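Local atomic coordinates of YUKD protein (Bacillus subtilis, PDB entry 2BPS), a protein that is required for secretion of YukE and is probably a component or regulator of the ESX/ESAT-6-like secretion system. Residues A[1-7]-A[20-26]; A[12-16]-A[44-48]; A[51-57]-A[75-81]. All coordinates share one frame; numbering follows the deposited sequence.

In the fold
The three contacts illustrate how a ubiquitin-like beta-grasp domain is tied together along its mixed sheet and at one end. Interaction 1 pairs the two strands of the N-terminal hairpin, interaction 3 pairs 51-57 with the C-terminal segment 75-81, and the two meet because strands 4-10 and 77-80 are parallel neighbours: Asp6 O lies 3.0 Å from Gly75 N. Their centres are about 15 Å apart. Interaction 2 joins two loops; its centre lies about 22 Å from that of interaction 1, on the opposite side of the chain's centre. It reaches interaction 3, about 14 Å away between centres, through Tyr14 OH, 2.9 Å from Leu81 O of the terminal carboxylate.

Interaction 1: residues A[1-7]-A[20-26]; sequences HGSYIDI and DLRLSDY
The N-terminal beta hairpin brings Ile7 against Leu21 and Ile5 against Leu23 as antiparallel hydrogen-bonded pairs. Ile7 N to Leu21 O and Leu21 N to Ile7 O both measure 2.9 Å, and Ile5 N reaches Leu23 O at 3.0 Å. The pairing runs on past the strand end, where Asp25 N bonds to Ser3 O at 2.8 Å; the Asp25 backbone also bonds to Ser68. In the beta-grasp fold of ubiquitin this hairpin supplies the first two strands, and here strand 18-24 forms one border of the sheet. Ile5, Ile7, Leu21 and Leu23 share one face, all buried but Leu21, which is partly exposed: Ile7 CD1 lies 4.0 Å from Leu23 CD2, while Ile5 and Leu23 stand side by side. The reverse face carries Tyr4, Asp6, Arg22 and Ser24. There Arg22 grips Asp6 side-on, NE to OD2 at 2.7 Å and NH1 to OD1 at 3.2 Å, each oxygen using its syn lone pair. A bend in the arginine chain (chi3 -67°) turns the guanidinium nearly into the carboxylate plane, with 11° between them, so the paired bonds restrain rotation of both groups. Along the same face the Tyr4 ring sets its CD2 edge against the Leu23-Ser24 peptide. At the chain's start the poorly ordered His1 directs its edge to a face of Tyr26, ring centroids 5.0 Å apart.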
loop_
_atom_site.group_PDB
_atom_site.type_symbol
_atom_site.label_atom_id
_atom_site.label_comp_id
_atom_site.label_asym_id
_atom_site.label_seq_id
_atom_site.Cartn_x
_atom_site.Cartn_y
_atom_site.Cartn_z
ATOM N N HIS A 1 -15.463 -0.134 -11.865
ATOM C CA HIS A 1 -15.787 0.844 -10.778
ATOM C C HIS A 1 -14.528 1.433 -10.116
ATOM O O HIS A 1 -13.719 0.692 -9.556
ATOM C CB HIS A 1 -16.657 0.164 -9.709
ATOM C CG HIS A 1 -16.971 1.047 -8.541
ATOM N ND1 HIS A 1 -17.661 2.233 -8.668
ATOM C CD2 HIS A 1 -16.653 0.935 -7.227
ATOM C CE1 HIS A 1 -17.751 2.818 -7.486
ATOM N NE2 HIS A 1 -17.147 2.051 -6.594
ATOM N N GLY A 2 -14.366 2.759 -10.181
ATOM C CA GLY A 2 -13.211 3.407 -9.569
ATOM C C GLY A 2 -12.321 4.208 -10.510
ATOM O O GLY A 2 -12.812 4.952 -11.358
ATOM N N SER A 3 -11.007 4.067 -10.344
ATOM C CA SER A 3 -10.018 4.751 -11.182
ATOM C C SER A 3 -8.617 4.172 -10.917
ATOM O O SER A 3 -8.159 4.135 -9.774
ATOM C CB SER A 3 -10.040 6.258 -10.910
ATOM O OG SER A 3 -9.315 6.962 -11.904
ATOM N N TYR A 4 -7.947 3.722 -11.975
ATOM C CA TYR A 4 -6.622 3.107 -11.864
ATOM C C TYR A 4 -5.486 4.049 -11.525
ATOM O O TYR A 4 -5.355 5.111 -12.122
ATOM C CB TYR A 4 -6.270 2.352 -13.157
ATOM C CG TYR A 4 -7.037 1.060 -13.340
ATOM C CD1 TYR A 4 -7.662 0.757 -14.548
ATOM C CD2 TYR A 4 -7.179 0.164 -12.281
ATOM C CE1 TYR A 4 -8.420 -0.400 -14.695
ATOM C CE2 TYR A 4 -7.932 -0.996 -12.417
ATOM C CZ TYR A 4 -8.553 -1.267 -13.622
ATOM O OH TYR A 4 -9.336 -2.386 -13.721
ATOM N N ILE A 5 -4.661 3.644 -10.563
ATOM C CA ILE A 5 -3.506 4.432 -10.148
ATOM C C ILE A 5 -2.247 3.568 -10.100
ATOM O O ILE A 5 -2.300 2.396 -9.758
ATOM C CB ILE A 5 -3.709 5.066 -8.749
ATOM C CG1 ILE A 5 -3.787 3.978 -7.683
ATOM C CG2 ILE A 5 -4.987 5.865 -8.719
ATOM C CD1 ILE A 5 -3.915 4.509 -6.288
ATOM N N ASP A 6 -1.118 4.156 -10.463
ATOM C CA ASP A 6 0.158 3.455 -10.440
ATOM C C ASP A 6 0.894 3.908 -9.211
ATOM O O ASP A 6 1.221 5.080 -9.082
ATOM C CB ASP A 6 1.002 3.819 -11.649
ATOM C CG ASP A 6 0.561 3.113 -12.894
ATOM O OD1 ASP A 6 1.225 3.308 -13.929
ATOM O OD2 ASP A 6 -0.436 2.363 -12.846
ATOM N N ILE A 7 1.172 2.984 -8.306
ATOM C CA ILE A 7 1.875 3.345 -7.088
ATOM C C ILE A 7 3.052 2.411 -6.845
ATOM O O ILE A 7 3.312 1.509 -7.648
ATOM C CB ILE A 7 0.917 3.310 -5.880
ATOM C CG1 ILE A 7 0.340 1.901 -5.713
ATOM C CG2 ILE A 7 -0.184 4.337 -6.087
ATOM C CD1 ILE A 7 -0.634 1.759 -4.568
ATOM N N ASP A 20 6.154 -2.236 -7.934
ATOM C CA ASP A 20 5.161 -1.286 -8.418
ATOM C C ASP A 20 3.829 -2.005 -8.613
ATOM O O ASP A 20 3.791 -3.191 -8.953
ATOM C CB ASP A 20 5.627 -0.629 -9.723
ATOM C CG ASP A 20 6.740 0.381 -9.494
ATOM O OD1 ASP A 20 6.923 0.794 -8.328
ATOM O OD2 ASP A 20 7.424 0.774 -10.465
ATOM N N LEU A 21 2.736 -1.281 -8.402
ATOM C CA LEU A 21 1.404 -1.867 -8.506
ATOM C C LEU A 21 0.395 -0.926 -9.156
ATOM O O LEU A 21 0.432 0.279 -8.932
ATOM C CB LEU A 21 0.933 -2.236 -7.089
ATOM C CG LEU A 21 -0.296 -3.073 -6.715
ATOM C CD1 LEU A 21 -1.270 -2.216 -5.917
ATOM C CD2 LEU A 21 -0.923 -3.664 -7.950
ATOM N N ARG A 22 -0.487 -1.480 -9.981
ATOM C CA ARG A 22 -1.548 -0.701 -10.609
ATOM C C ARG A 22 -2.879 -1.330 -10.221
ATOM O O ARG A 22 -3.150 -2.488 -10.556
ATOM C CB ARG A 22 -1.447 -0.697 -12.132
ATOM C CG ARG A 22 -2.709 -0.109 -12.778
ATOM C CD ARG A 22 -2.637 -0.083 -14.286
ATOM N NE ARG A 22 -1.618 0.848 -14.753
ATOM C CZ ARG A 22 -1.297 1.020 -16.029
ATOM N NH1 ARG A 22 -0.360 1.890 -16.364
ATOM N NH2 ARG A 22 -1.911 0.320 -16.971
ATOM N N LEU A 23 -3.709 -0.571 -9.518
ATOM C CA LEU A 23 -5.005 -1.076 -9.099
ATOM C C LEU A 23 -6.019 0.056 -9.031
ATOM O O LEU A 23 -5.664 1.232 -9.110
ATOM C CB LEU A 23 -4.897 -1.752 -7.727
ATOM C CG LEU A 23 -4.965 -0.864 -6.484
ATOM C CD1 LEU A 23 -4.954 -1.745 -5.243
ATOM C CD2 LEU A 23 -3.801 0.110 -6.471
ATOM N N SER A 24 -7.288 -0.314 -8.891
ATOM C CA SER A 24 -8.355 0.666 -8.799
ATOM C C SER A 24 -8.347 1.321 -7.423
ATOM O O SER A 24 -8.278 0.636 -6.399
ATOM C CB SER A 24 -9.699 -0.003 -9.043
ATOM O OG SER A 24 -10.735 0.953 -8.939
ATOM N N ASP A 25 -8.434 2.648 -7.403
ATOM C CA ASP A 25 -8.400 3.376 -6.152
ATOM C C ASP A 25 -9.634 3.236 -5.278
ATOM O O ASP A 25 -9.696 3.851 -4.212
ATOM C CB ASP A 25 -8.106 4.859 -6.393
ATOM C CG ASP A 25 -9.193 5.559 -7.176
ATOM O OD1 ASP A 25 -10.342 5.065 -7.197
ATOM O OD2 ASP A 25 -8.894 6.623 -7.757
ATOM N N TYR A 26 -10.619 2.450 -5.706
ATOM C CA TYR A 26 -11.799 2.275 -4.861
ATOM C C TYR A 26 -11.493 1.164 -3.859
ATOM O O TYR A 26 -12.341 0.773 -3.056
ATOM C CB TYR A 26 -13.048 1.911 -5.673
ATOM C CG TYR A 26 -13.166 0.440 -6.018
ATOM C CD1 TYR A 26 -12.419 -0.110 -7.061
ATOM C CD2 TYR A 26 -14.035 -0.404 -5.315
ATOM C CE1 TYR A 26 -12.531 -1.465 -7.411
ATOM C CE2 TYR A 26 -14.152 -1.768 -5.657
ATOM C CZ TYR A 26 -13.394 -2.287 -6.712
ATOM O OH TYR A 26 -13.488 -3.613 -7.085
#

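Interaction 2: residues A[12-16]-A[44-48]; sequences KHYNG and MPPRE
Tyr14 and Met44 mark the nearest approach of two irregular backbones, their CA atoms 7.0 Å apart, and a cis peptide bond precedes Pro45 in the segment 44-48. The contact closes one end of the beta-grasp domain: 12-16 belongs to the loop of the N-terminal hairpin, and 44-48 leads from helix 31-39 toward strand 51-54. The gap between the two backbones is bridged mainly by the ring of Tyr14. This residue holds CG beside its backbone N (chi1 -64°), which sends the phenol across to 44-48, where Met44 CG, Pro45 O and Arg47 N meet its edge in turn. Met44 CG lies 3.3 Å from Tyr14 CD2, near the ring plane. Farther out, Pro45 O is 3.4 Å from Tyr14 CE2, and Pro46 CA is 3.8 Å from the same carbon. At the end of the ring Arg47 N donates to Tyr14 OH over 3.1 Å, with an N-H...O angle of 143°. The hydroxyl has a second partner in Leu81 O of the C-terminal carboxylate, to which it presumably gives its proton, so two bonds fix the phenol end at the meeting point of both loops with the chain terminus. Trp37 of helix 31-39 packs edge-to-face with Tyr14 and touches Met44, Pro45 and Pro46, placing this surface contact beside the helix. Arg47 CB lies 3.4 Å from Tyr14 OH, and Met44, its chain bent at chi2 and chi3, brings CE to 3.8 Å from Asn15 CB.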
loop_
_atom_site.group_PDB
_atom_site.type_symbol
_atom_site.label_atom_id
_atom_site.label_comp_id
_atom_site.label_asym_id
_atom_site.label_seq_id
_atom_site.Cartn_x
_atom_site.Cartn_y
_atom_site.Cartn_z
ATOM N N LYS A 12 9.927 -2.004 3.377
ATOM C CA LYS A 12 11.104 -1.648 4.158
ATOM C C LYS A 12 11.114 -2.370 5.513
ATOM O O LYS A 12 12.120 -2.956 5.902
ATOM C CB LYS A 12 11.120 -0.129 4.367
ATOM C CG LYS A 12 12.288 0.404 5.174
ATOM C CD LYS A 12 12.122 1.900 5.501
ATOM C CE LYS A 12 12.119 2.802 4.248
ATOM N NZ LYS A 12 13.422 2.843 3.492
ATOM N N HIS A 13 9.979 -2.323 6.212
ATOM C CA HIS A 13 9.821 -2.933 7.535
ATOM C C HIS A 13 9.635 -4.444 7.517
ATOM O O HIS A 13 9.147 -5.025 8.489
ATOM C CB HIS A 13 8.630 -2.302 8.267
ATOM C CG HIS A 13 8.753 -0.825 8.460
ATOM N ND1 HIS A 13 7.671 -0.018 8.748
ATOM C CD2 HIS A 13 9.824 -0.001 8.373
ATOM C CE1 HIS A 13 8.071 1.238 8.822
ATOM N NE2 HIS A 13 9.372 1.276 8.597
ATOM N N TYR A 14 9.992 -5.086 6.415
ATOM C CA TYR A 14 9.860 -6.532 6.331
ATOM C C TYR A 14 11.065 -7.107 5.592
ATOM O O TYR A 14 12.199 -6.880 6.015
ATOM C CB TYR A 14 8.541 -6.896 5.651
ATOM C CG TYR A 14 7.333 -6.449 6.449
ATOM C CD1 TYR A 14 6.906 -5.119 6.436
ATOM C CD2 TYR A 14 6.648 -7.342 7.259
ATOM C CE1 TYR A 14 5.822 -4.694 7.222
ATOM C CE2 TYR A 14 5.565 -6.928 8.047
ATOM C CZ TYR A 14 5.165 -5.606 8.023
ATOM O OH TYR A 14 4.127 -5.193 8.816
ATOM N N ASN A 15 10.863 -7.839 4.501
ATOM C CA ASN A 15 12.020 -8.386 3.791
ATOM C C ASN A 15 12.769 -7.290 3.031
ATOM O O ASN A 15 13.819 -7.540 2.443
ATOM C CB ASN A 15 11.611 -9.498 2.823
ATOM C CG ASN A 15 10.726 -8.997 1.707
ATOM O OD1 ASN A 15 10.628 -7.785 1.466
ATOM N ND2 ASN A 15 10.082 -9.928 1.000
ATOM N N GLY A 16 12.207 -6.081 3.042
ATOM C CA GLY A 16 12.829 -4.935 2.391
ATOM C C GLY A 16 12.689 -4.766 0.885
ATOM O O GLY A 16 13.375 -3.919 0.301
ATOM N N MET A 44 6.814 -13.353 7.030
ATOM C CA MET A 44 6.716 -12.521 8.227
ATOM C C MET A 44 5.721 -12.919 9.314
ATOM O O MET A 44 6.134 -13.497 10.316
ATOM C CB MET A 44 6.516 -11.057 7.836
ATOM C CG MET A 44 7.578 -10.493 6.876
ATOM S SD MET A 44 9.327 -10.923 7.151
ATOM C CE MET A 44 9.828 -11.583 5.466
ATOM N N PRO A 45 4.410 -12.634 9.161
ATOM C CA PRO A 45 3.524 -11.998 8.184
ATOM C C PRO A 45 3.352 -10.483 8.413
ATOM O O PRO A 45 4.212 -9.844 9.010
ATOM C CB PRO A 45 2.229 -12.753 8.413
ATOM C CG PRO A 45 2.184 -12.788 9.889
ATOM C CD PRO A 45 3.594 -13.222 10.243
ATOM N N PRO A 46 2.230 -9.889 7.947
ATOM C CA PRO A 46 2.052 -8.450 8.154
ATOM C C PRO A 46 1.605 -8.112 9.563
ATOM O O PRO A 46 1.073 -8.960 10.274
ATOM C CB PRO A 46 0.992 -8.092 7.126
ATOM C CG PRO A 46 0.120 -9.280 7.168
ATOM C CD PRO A 46 1.124 -10.413 7.124
ATOM N N ARG A 47 1.810 -6.860 9.949
ATOM C CA ARG A 47 1.445 -6.401 11.276
ATOM C C ARG A 47 -0.002 -5.953 11.333
ATOM O O ARG A 47 -0.509 -5.314 10.415
ATOM C CB ARG A 47 2.356 -5.254 11.694
ATOM C CG ARG A 47 2.265 -4.886 13.162
ATOM C CD ARG A 47 3.337 -3.871 13.499
ATOM N NE ARG A 47 4.555 -4.169 12.749
ATOM C CZ ARG A 47 5.684 -3.471 12.828
ATOM N NH1 ARG A 47 6.733 -3.830 12.094
ATOM N NH2 ARG A 47 5.767 -2.421 13.643
ATOM N N GLU A 48 -0.656 -6.301 12.430
ATOM C CA GLU A 48 -2.047 -5.950 12.651
ATOM C C GLU A 48 -2.222 -4.441 12.542
ATOM O O GLU A 48 -1.254 -3.688 12.641
ATOM C CB GLU A 48 -2.476 -6.449 14.034
ATOM C CG GLU A 48 -3.808 -5.916 14.534
ATOM C CD GLU A 48 -3.644 -4.813 15.570
ATOM O OE1 GLU A 48 -4.665 -4.190 15.945
ATOM O OE2 GLU A 48 -2.499 -4.576 16.013
#

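Interaction 3: residues A[51-57]-A[75-81]; sequences WIRVVNK and GDRLEIL
Antiparallel strand pairing in the sheet of the beta-grasp fold sets Arg53 opposite Glu79, flanked by the non-hydrogen-bonded pairs Ile52 with Ile80 and Val54 with Leu78. Strand 77-80 is the middle one of the five, with strand 4-10 running parallel to it on its other border. The hydrogen-bonded pair is closed in both directions, Arg53 N to Glu79 O and Glu79 N to Arg53 O, each 2.9 Å. Leu81 N adds a bond to Trp51 O at 2.9 Å, and at the far end Val55 N reaches Arg77 O just as its strand gives way to the 3-10 turn 55-57.

Toward helix 31-39, which covers Ile52, Leu78 and Ile80, the packing is aliphatic: Ile52 CG2 touches Leu78 CB at 3.8 Å, and Val54 CG2 lies alongside Leu78 CD2 at 3.5 Å. On the reverse face the extended chains of Arg53 and Glu79 run side by side. Both put CG anti to the backbone N (chi1 172° and -175°), yet their end groups are turned 65° apart, and the salt bridge from Arg53 NH2 to Glu79 OE2, 3.1 Å, is weak and bent. Val55 CG2 packs crosswise on Glu79 CB at 3.6 Å, and its CA sits over a face of the Arg53 guanidinium. At the end of the pairing, on the side of Val54, Asp76 meets Lys57 in another weak salt bridge, although its OD2 is held chiefly by Thr73 N. Arg77 pairs outside the contact, with Asp10. A water spans Trp51 N and Leu81 O.

Such chemistry suggests strands joined mainly by backbone bonds and apolar packing, the ion pairs being weak, while nearby Arg53 would probably favour a charged carboxylate on buried Glu79.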
loop_
_atom_site.group_PDB
_atom_site.type_symbol
_atom_site.label_atom_id
_atom_site.label_comp_id
_atom_site.label_asym_id
_atom_site.label_seq_id
_atom_site.Cartn_x
_atom_site.Cartn_y
_atom_site.Cartn_z
ATOM N N TRP A 51 -1.413 -0.436 8.892
ATOM C CA TRP A 51 -1.137 0.981 8.724
ATOM C C TRP A 51 -0.118 1.235 7.615
ATOM O O TRP A 51 0.899 0.536 7.496
ATOM C CB TRP A 51 -0.661 1.599 10.046
ATOM C CG TRP A 51 -1.663 1.459 11.154
ATOM C CD1 TRP A 51 -1.745 0.438 12.058
ATOM C CD2 TRP A 51 -2.768 2.329 11.434
ATOM N NE1 TRP A 51 -2.834 0.616 12.882
ATOM C CE2 TRP A 51 -3.479 1.767 12.520
ATOM C CE3 TRP A 51 -3.229 3.524 10.873
ATOM C CZ2 TRP A 51 -4.626 2.361 13.056
ATOM C CZ3 TRP A 51 -4.374 4.117 11.406
ATOM C CH2 TRP A 51 -5.057 3.533 12.487
ATOM N N ILE A 52 -0.424 2.245 6.803
ATOM C CA ILE A 52 0.400 2.657 5.672
ATOM C C ILE A 52 0.845 4.099 5.815
ATOM O O ILE A 52 0.117 4.948 6.327
ATOM C CB ILE A 52 -0.381 2.532 4.327
ATOM C CG1 ILE A 52 -0.266 1.113 3.790
ATOM C CG2 ILE A 52 0.130 3.535 3.305
ATOM C CD1 ILE A 52 -0.974 0.099 4.630
ATOM N N ARG A 53 2.049 4.366 5.340
ATOM C CA ARG A 53 2.609 5.704 5.377
ATOM C C ARG A 53 2.907 6.110 3.957
ATOM O O ARG A 53 3.636 5.408 3.266
ATOM C CB ARG A 53 3.913 5.705 6.157
ATOM C CG ARG A 53 4.647 7.005 6.067
ATOM C CD ARG A 53 6.086 6.870 6.531
ATOM N NE ARG A 53 6.770 8.148 6.372
ATOM C CZ ARG A 53 8.046 8.283 6.037
ATOM N NH1 ARG A 53 8.569 9.494 5.913
ATOM N NH2 ARG A 53 8.796 7.208 5.823
ATOM N N VAL A 54 2.334 7.216 3.495
ATOM C CA VAL A 54 2.647 7.654 2.145
ATOM C C VAL A 54 3.900 8.480 2.285
ATOM O O VAL A 54 3.861 9.653 2.630
ATOM C CB VAL A 54 1.555 8.503 1.529
ATOM C CG1 VAL A 54 1.998 8.970 0.151
ATOM C CG2 VAL A 54 0.283 7.689 1.427
ATOM N N VAL A 55 5.017 7.823 2.029
ATOM C CA VAL A 55 6.332 8.410 2.145
ATOM C C VAL A 55 6.499 9.815 1.577
ATOM O O VAL A 55 6.925 10.734 2.279
ATOM C CB VAL A 55 7.346 7.481 1.493
ATOM C CG1 VAL A 55 8.740 8.026 1.667
ATOM C CG2 VAL A 55 7.215 6.092 2.107
ATOM N N ASN A 56 6.172 9.974 0.304
ATOM C CA ASN A 56 6.317 11.255 -0.366
ATOM C C ASN A 56 5.424 12.343 0.221
ATOM O O ASN A 56 5.608 13.527 -0.068
ATOM C CB ASN A 56 6.039 11.087 -1.867
ATOM C CG ASN A 56 4.689 10.435 -2.156
ATOM O OD1 ASN A 56 3.743 11.095 -2.582
ATOM N ND2 ASN A 56 4.602 9.129 -1.925
ATOM N N LYS A 57 4.462 11.947 1.044
ATOM C CA LYS A 57 3.567 12.915 1.645
ATOM C C LYS A 57 3.621 12.878 3.146
ATOM O O LYS A 57 2.880 13.591 3.806
ATOM C CB LYS A 57 2.135 12.669 1.182
ATOM C CG LYS A 57 1.878 13.132 -0.228
ATOM C CD LYS A 57 0.510 12.711 -0.714
ATOM C CE LYS A 57 0.290 13.132 -2.175
ATOM N NZ LYS A 57 -0.924 12.492 -2.777
ATOM N N GLY A 75 2.475 7.753 -8.554
ATOM C CA GLY A 75 3.668 8.375 -8.018
ATOM C C GLY A 75 3.835 8.134 -6.533
ATOM O O GLY A 75 4.964 8.085 -6.039
ATOM N N ASP A 76 2.723 7.991 -5.815
ATOM C CA ASP A 76 2.765 7.742 -4.373
ATOM C C ASP A 76 3.504 6.449 -4.005
ATOM O O ASP A 76 3.406 5.429 -4.695
ATOM C CB ASP A 76 1.342 7.690 -3.790
ATOM C CG ASP A 76 0.716 9.062 -3.660
ATOM O OD1 ASP A 76 1.406 10.042 -4.009
ATOM O OD2 ASP A 76 -0.450 9.158 -3.211
ATOM N N ARG A 77 4.246 6.505 -2.908
ATOM C CA ARG A 77 4.985 5.348 -2.432
ATOM C C ARG A 77 4.364 4.977 -1.094
ATOM O O ARG A 77 4.376 5.784 -0.157
ATOM C CB ARG A 77 6.462 5.712 -2.250
ATOM C CG ARG A 77 7.382 4.553 -1.910
ATOM C CD ARG A 77 8.765 5.089 -1.582
ATOM N NE ARG A 77 9.758 4.034 -1.357
ATOM C CZ ARG A 77 10.684 3.665 -2.242
ATOM N NH1 ARG A 77 11.541 2.695 -1.940
ATOM N NH2 ARG A 77 10.760 4.267 -3.426
ATOM N N LEU A 78 3.798 3.777 -1.004
ATOM C CA LEU A 78 3.190 3.357 0.254
ATOM C C LEU A 78 4.137 2.450 1.026
ATOM O O LEU A 78 4.555 1.399 0.544
ATOM C CB LEU A 78 1.852 2.632 0.029
ATOM C CG LEU A 78 0.745 3.313 -0.785
ATOM C CD1 LEU A 78 -0.588 2.647 -0.459
ATOM C CD2 LEU A 78 0.672 4.792 -0.475
ATOM N N GLU A 79 4.480 2.881 2.227
ATOM C CA GLU A 79 5.372 2.129 3.085
ATOM C C GLU A 79 4.448 1.396 4.036
ATOM O O GLU A 79 3.690 2.027 4.774
ATOM C CB GLU A 79 6.277 3.106 3.845
ATOM C CG GLU A 79 7.368 2.523 4.708
ATOM C CD GLU A 79 8.147 3.620 5.447
ATOM O OE1 GLU A 79 7.913 3.836 6.666
ATOM O OE2 GLU A 79 8.988 4.282 4.797
ATOM N N ILE A 80 4.468 0.069 3.983
ATOM C CA ILE A 80 3.638 -0.730 4.874
ATOM C C ILE A 80 4.335 -0.741 6.220
ATOM O O ILE A 80 5.522 -1.053 6.304
ATOM C CB ILE A 80 3.506 -2.177 4.383
ATOM C CG1 ILE A 80 2.637 -2.218 3.122
ATOM C CG2 ILE A 80 2.921 -3.048 5.486
ATOM C CD1 ILE A 80 2.678 -3.539 2.379
ATOM N N LEU A 81 3.614 -0.386 7.273
ATOM C CA LEU A 81 4.233 -0.369 8.581
ATOM C C LEU A 81 4.076 -1.738 9.217
ATOM O O LEU A 81 3.162 -2.490 8.804
ATOM C CB LEU A 81 3.591 0.701 9.472
ATOM C CG LEU A 81 3.570 2.161 8.991
ATOM C CD1 LEU A 81 2.794 2.989 9.976
ATOM C CD2 LEU A 81 4.975 2.716 8.843
ATOM O OXT LEU A 81 4.871 -2.035 10.129
HETATM O O HOH W 1 0.486 -1.733 10.458
#